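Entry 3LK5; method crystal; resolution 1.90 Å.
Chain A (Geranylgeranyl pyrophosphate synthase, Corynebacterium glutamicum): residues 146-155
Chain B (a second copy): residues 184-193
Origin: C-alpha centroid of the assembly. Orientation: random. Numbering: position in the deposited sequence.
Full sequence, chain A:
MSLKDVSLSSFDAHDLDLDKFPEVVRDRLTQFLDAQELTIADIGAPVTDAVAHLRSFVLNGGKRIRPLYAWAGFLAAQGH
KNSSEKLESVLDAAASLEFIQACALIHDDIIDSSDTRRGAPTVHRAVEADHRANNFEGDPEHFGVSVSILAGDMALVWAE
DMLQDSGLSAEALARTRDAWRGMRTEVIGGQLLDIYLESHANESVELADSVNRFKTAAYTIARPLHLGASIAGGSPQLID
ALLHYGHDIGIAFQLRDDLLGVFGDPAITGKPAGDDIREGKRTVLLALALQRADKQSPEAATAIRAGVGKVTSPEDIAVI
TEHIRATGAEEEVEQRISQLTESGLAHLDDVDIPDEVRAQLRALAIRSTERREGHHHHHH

Chain A 146-155: SVSILAGDMA
Chain B 184-193: RTEVIGGQLL

Two copies of geranylgeranyl pyrophosphate synthase meet here through nearly antiparallel helices, their N-to-C directions 167° apart and their axes 9.9 Å apart at closest approach. Both stretches are helical throughout, with phi/psi near -64/-42 and i to i+4 backbone hydrogen bonds, such as A:Met154 N to A:Leu150 O at 2.8 Å; that from B:Ile188 N to B:Arg184 O is weak at 3.4 Å. No hydrogen bond crosses between them, so apolar packing dominates the 450 Å² of buried surface.

The register is set first at A:Val147, whose CA lies 6.7 Å from B:Leu192 CA. This t rotamer brings A:Val147 CG1 to 4.3 Å from B:Leu192 CD2, a loose apolar contact. One turn on, A:Leu150 points toward the partner, its CA 6.5 Å from B:Ile188 CA. A:Leu150 CB lies 3.7 Å from B:Leu192 CD2; with chi1 m and chi2 t, A:Leu150 CD2 comes to 3.4 Å from B:Gln191 NE2. That amide nitrogen is hydrogen-bonded elsewhere in the structure, so the methyl beside it does not leave it without a partner. The carbonyl A:Leu150 O lies 3.4 Å from B:Ile188 CG2, a close backbone-to-methyl contact.

A:Asp153, chi1 m, also points toward chain B: its carbonyl A:Asp153 O is 3.7 Å and A:Asp153 CB 3.9 Å from B:Ile188 CD1, while the carboxylate OD2 is hydrogen-bonded elsewhere.

A:Met154, a selenomethionine, leaves its helix sideways, and its flexible t, p, p chain then curls inward, a knob among B:Thr185 (chi1 m), B:Ile188, B:Gly189 and B:Leu192. A:Met154 CE is 3.7 Å from B:Ile188 CG2, 4.0 Å from B:Leu192 CD1, 3.9 Å from B:Thr185 O and 3.7 Å from B:Gly189 N, the last a contact with the backbone nitrogen of the glycine itself, which is hydrogen-bonded to B:Thr185 O. B:Ile188 (m, t) and B:Leu192 (m, t) thus serve several partners each.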

ATOM      1  N   SER A 146      -4.531  11.990  -7.608  1.00 36.60           N
ATOM      2  CA  SER A 146      -5.431  10.910  -7.199  1.00 35.32           C
ATOM      3  C   SER A 146      -5.107   9.590  -7.875  1.00 33.37           C
ATOM      4  O   SER A 146      -5.075   8.542  -7.225  1.00 32.45           O
ATOM      5  CB  SER A 146      -6.892  11.279  -7.474  1.00 35.96           C
ATOM      6  OG  SER A 146      -7.228  12.464  -6.782  1.00 40.53           O
ATOM      7  N   VAL A 147      -4.910   9.627  -9.187  1.00 32.24           N
ATOM      8  CA  VAL A 147      -4.582   8.402  -9.927  1.00 31.75           C
ATOM      9  C   VAL A 147      -3.264   7.871  -9.434  1.00 30.92           C
ATOM     10  O   VAL A 147      -3.114   6.656  -9.311  1.00 30.80           O
ATOM     11  CB  VAL A 147      -4.563   8.608 -11.469  1.00 32.45           C
ATOM     12  CG1 VAL A 147      -4.065   7.355 -12.198  1.00 40.43           C
ATOM     13  CG2 VAL A 147      -5.965   8.992 -11.963  1.00 40.74           C
ATOM     14  N   SER A 148      -2.321   8.770  -9.145  1.00 30.08           N
ATOM     15  CA  SER A 148      -0.976   8.364  -8.687  1.00 31.23           C
ATOM     16  C   SER A 148      -1.032   7.658  -7.330  1.00 29.53           C
ATOM     17  O   SER A 148      -0.337   6.661  -7.114  1.00 28.59           O
ATOM     18  CB  SER A 148      -0.025   9.563  -8.560  1.00 31.85           C
ATOM     19  OG  SER A 148       0.259  10.124  -9.815  1.00 39.44           O
ATOM     20  N   ILE A 149      -1.819   8.196  -6.400  1.00 28.01           N
ATOM     21  CA  ILE A 149      -1.903   7.568  -5.087  1.00 28.26           C
ATOM     22  C   ILE A 149      -2.433   6.138  -5.261  1.00 26.57           C
ATOM     23  O   ILE A 149      -1.848   5.185  -4.711  1.00 26.72           O
ATOM     24  CB  ILE A 149      -2.784   8.379  -4.095  1.00 29.66           C
ATOM     25  CG1 ILE A 149      -2.066   9.684  -3.702  1.00 32.12           C
ATOM     26  CG2 ILE A 149      -3.034   7.583  -2.830  1.00 31.57           C
ATOM     27  CD1 ILE A 149      -2.942  10.611  -2.932  1.00 31.30           C
ATOM     28  N   LEU A 150      -3.498   5.990  -6.053  1.00 25.39           N
ATOM     29  CA  LEU A 150      -4.170   4.681  -6.169  1.00 25.57           C
ATOM     30  C   LEU A 150      -3.318   3.719  -7.013  1.00 26.11           C
ATOM     31  O   LEU A 150      -3.284   2.508  -6.735  1.00 24.37           O
ATOM     32  CB  LEU A 150      -5.586   4.818  -6.747  1.00 25.03           C
ATOM     33  CG  LEU A 150      -6.546   5.624  -5.891  1.00 24.13           C
ATOM     34  CD1 LEU A 150      -7.814   5.885  -6.668  1.00 25.67           C
ATOM     35  CD2 LEU A 150      -6.858   4.810  -4.610  1.00 25.37           C
ATOM     36  N   ALA A 151      -2.608   4.260  -8.012  1.00 25.22           N
ATOM     37  CA  ALA A 151      -1.721   3.401  -8.832  1.00 25.70           C
ATOM     38  C   ALA A 151      -0.619   2.834  -7.966  1.00 24.96           C
ATOM     39  O   ALA A 151      -0.273   1.646  -8.064  1.00 25.01           O
ATOM     40  CB  ALA A 151      -1.100   4.186 -10.006  1.00 25.65           C
ATOM     41  N   GLY A 152      -0.077   3.685  -7.108  1.00 23.53           N
ATOM     42  CA  GLY A 152       0.952   3.247  -6.144  1.00 24.11           C
ATOM     43  C   GLY A 152       0.379   2.185  -5.219  1.00 23.88           C
ATOM     44  O   GLY A 152       1.036   1.196  -4.922  1.00 23.91           O
ATOM     45  N   ASP A 153      -0.860   2.374  -4.774  1.00 23.40           N
ATOM     46  CA  ASP A 153      -1.463   1.383  -3.874  1.00 23.35           C
ATOM     47  C   ASP A 153      -1.659   0.048  -4.598  1.00 22.76           C
ATOM     48  O   ASP A 153      -1.442  -1.011  -4.016  1.00 21.94           O
ATOM     49  CB  ASP A 153      -2.812   1.865  -3.340  1.00 23.52           C
ATOM     50  CG  ASP A 153      -2.703   3.064  -2.394  1.00 26.88           C
ATOM     51  OD1 ASP A 153      -1.595   3.382  -1.917  1.00 24.29           O
ATOM     52  OD2 ASP A 153      -3.780   3.667  -2.073  1.00 25.27           O
HETATM   53  N   MSE A 154      -2.072   0.107  -5.867  1.00 22.42           N
HETATM   54  CA  MSE A 154      -2.185  -1.109  -6.676  1.00 23.63           C
HETATM   55  C   MSE A 154      -0.835  -1.841  -6.774  1.00 22.97           C
HETATM   56  O   MSE A 154      -0.789  -3.067  -6.645  1.00 21.14           O
HETATM   57  CB  MSE A 154      -2.740  -0.810  -8.071  1.00 25.75           C
HETATM   58  CG  MSE A 154      -3.122  -2.070  -8.843  1.00 21.65           C
HETATM   59 SE   MSE A 154      -4.772  -2.888  -8.177  1.00 31.64          SE
HETATM   60  CE  MSE A 154      -6.023  -1.686  -9.108  1.00 20.77           C
ATOM     61  N   ALA A 155       0.234  -1.083  -6.996  1.00 23.04           N
ATOM     62  CA  ALA A 155       1.578  -1.672  -7.082  1.00 23.29           C
ATOM     63  C   ALA A 155       1.911  -2.362  -5.767  1.00 23.16           C
ATOM     64  O   ALA A 155       2.477  -3.447  -5.766  1.00 23.69           O
ATOM     65  CB  ALA A 155       2.600  -0.617  -7.400  1.00 22.24           C
TER
ATOM     66  N   ARG B 184      -8.538  -6.855  -2.723  1.00 22.63           N
ATOM     67  CA  ARG B 184      -7.620  -5.689  -2.774  1.00 21.11           C
ATOM     68  C   ARG B 184      -7.542  -5.126  -4.191  1.00 22.41           C
ATOM     69  O   ARG B 184      -7.496  -3.913  -4.378  1.00 23.68           O
ATOM     70  CB  ARG B 184      -6.217  -6.059  -2.196  1.00 20.83           C
ATOM     71  CG  ARG B 184      -6.325  -6.118  -0.643  1.00 21.36           C
ATOM     72  CD  ARG B 184      -5.526  -7.302  -0.037  1.00 21.16           C
ATOM     73  NE  ARG B 184      -4.091  -7.267  -0.395  1.00 22.51           N
ATOM     74  CZ  ARG B 184      -3.509  -8.003  -1.349  1.00 20.79           C
ATOM     75  NH1 ARG B 184      -4.214  -8.832  -2.138  1.00 21.77           N
ATOM     76  NH2 ARG B 184      -2.170  -7.926  -1.494  1.00 22.17           N
ATOM     77  N   THR B 185      -7.566  -5.982  -5.197  1.00 21.84           N
ATOM     78  CA  THR B 185      -7.568  -5.450  -6.572  1.00 21.57           C
ATOM     79  C   THR B 185      -8.916  -4.754  -6.840  1.00 22.38           C
ATOM     80  O   THR B 185      -8.971  -3.687  -7.474  1.00 23.58           O
ATOM     81  CB  THR B 185      -7.254  -6.550  -7.577  1.00 21.78           C
ATOM     82  OG1 THR B 185      -5.853  -6.871  -7.435  1.00 23.66           O
ATOM     83  CG2 THR B 185      -7.504  -6.054  -9.041  1.00 24.25           C
ATOM     84  N   GLU B 186     -10.001  -5.382  -6.369  1.00 21.84           N
ATOM     85  CA  GLU B 186     -11.356  -4.840  -6.620  1.00 22.58           C
ATOM     86  C   GLU B 186     -11.576  -3.476  -5.978  1.00 23.65           C
ATOM     87  O   GLU B 186     -12.111  -2.557  -6.621  1.00 23.28           O
ATOM     88  CB  GLU B 186     -12.421  -5.874  -6.188  1.00 24.03           C
ATOM     89  CG  GLU B 186     -12.525  -7.038  -7.186  1.00 27.78           C
ATOM     90  CD  GLU B 186     -13.112  -8.346  -6.616  1.00 27.70           C
ATOM     91  OE1 GLU B 186     -13.481  -8.447  -5.421  1.00 28.04           O
ATOM     92  OE2 GLU B 186     -13.117  -9.344  -7.363  1.00 29.71           O
ATOM     93  N   VAL B 187     -11.161  -3.300  -4.719  1.00 24.16           N
ATOM     94  CA  VAL B 187     -11.406  -2.010  -4.063  1.00 24.31           C
ATOM     95  C   VAL B 187     -10.581  -0.867  -4.699  1.00 25.23           C
ATOM     96  O   VAL B 187     -11.092   0.240  -4.932  1.00 24.55           O
ATOM     97  CB  VAL B 187     -11.210  -2.041  -2.520  1.00 23.59           C
ATOM     98  CG1 VAL B 187      -9.708  -2.251  -2.106  1.00 23.82           C
ATOM     99  CG2 VAL B 187     -11.758  -0.714  -1.878  1.00 24.45           C
ATOM    100  N   ILE B 188      -9.305  -1.118  -4.980  1.00 24.37           N
ATOM    101  CA  ILE B 188      -8.492  -0.100  -5.640  1.00 23.22           C
ATOM    102  C   ILE B 188      -9.020   0.148  -7.071  1.00 24.29           C
ATOM    103  O   ILE B 188      -9.107   1.320  -7.527  1.00 24.39           O
ATOM    104  CB  ILE B 188      -6.972  -0.457  -5.600  1.00 23.67           C
ATOM    105  CG1 ILE B 188      -6.517  -0.735  -4.157  1.00 26.19           C
ATOM    106  CG2 ILE B 188      -6.098   0.692  -6.318  1.00 25.71           C
ATOM    107  CD1 ILE B 188      -5.095  -1.234  -4.017  1.00 23.59           C
ATOM    108  N   GLY B 189      -9.351  -0.924  -7.797  1.00 24.64           N
ATOM    109  CA  GLY B 189      -9.940  -0.776  -9.155  1.00 25.23           C
ATOM    110  C   GLY B 189     -11.258   0.031  -9.099  1.00 26.67           C
ATOM    111  O   GLY B 189     -11.468   0.970  -9.907  1.00 26.02           O
ATOM    112  N   GLY B 190     -12.151  -0.339  -8.177  1.00 26.30           N
ATOM    113  CA  GLY B 190     -13.364   0.498  -7.877  1.00 26.73           C
ATOM    114  C   GLY B 190     -13.093   1.975  -7.593  1.00 26.59           C
ATOM    115  O   GLY B 190     -13.760   2.861  -8.147  1.00 27.21           O
ATOM    116  N   GLN B 191     -12.110   2.270  -6.748  1.00 25.58           N
ATOM    117  CA  GLN B 191     -11.710   3.664  -6.513  1.00 27.12           C
ATOM    118  C   GLN B 191     -11.160   4.398  -7.731  1.00 26.98           C
ATOM    119  O   GLN B 191     -11.435   5.610  -7.933  1.00 26.65           O
ATOM    120  CB  GLN B 191     -10.726   3.742  -5.375  1.00 28.94           C
ATOM    121  CG  GLN B 191     -11.300   3.105  -4.162  1.00 59.34           C
ATOM    122  CD  GLN B 191     -10.950   3.813  -2.899  1.00 34.74           C
ATOM    123  OE1 GLN B 191     -11.684   3.695  -1.893  1.00 60.51           O
ATOM    124  NE2 GLN B 191      -9.816   4.523  -2.889  1.00 59.95           N
ATOM    125  N   LEU B 192     -10.392   3.677  -8.540  1.00 26.69           N
ATOM    126  CA  LEU B 192      -9.892   4.265  -9.780  1.00 27.94           C
ATOM    127  C   LEU B 192     -11.057   4.653 -10.696  1.00 29.42           C
ATOM    128  O   LEU B 192     -11.038   5.725 -11.314  1.00 30.64           O
ATOM    129  CB  LEU B 192      -8.931   3.314 -10.521  1.00 26.62           C
ATOM    130  CG  LEU B 192      -7.524   3.296  -9.919  1.00 29.85           C
ATOM    131  CD1 LEU B 192      -6.728   2.046 -10.382  1.00 27.13           C
ATOM    132  CD2 LEU B 192      -6.807   4.602 -10.273  1.00 26.94           C
ATOM    133  N   LEU B 193     -12.037   3.762 -10.833  1.00 30.71           N
ATOM    134  CA  LEU B 193     -13.205   4.059 -11.673  1.00 32.11           C
ATOM    135  C   LEU B 193     -13.992   5.269 -11.147  1.00 32.16           C
ATOM    136  O   LEU B 193     -14.480   6.089 -11.939  1.00 32.47           O
ATOM    137  CB  LEU B 193     -14.117   2.834 -11.798  1.00 33.16           C
ATOM    138  CG  LEU B 193     -15.374   2.976 -12.662  1.00 32.64           C
ATOM    139  CD1 LEU B 193     -15.013   3.463 -14.093  1.00 33.71           C
ATOM    140  CD2 LEU B 193     -16.050   1.640 -12.730  1.00 33.34           C
TER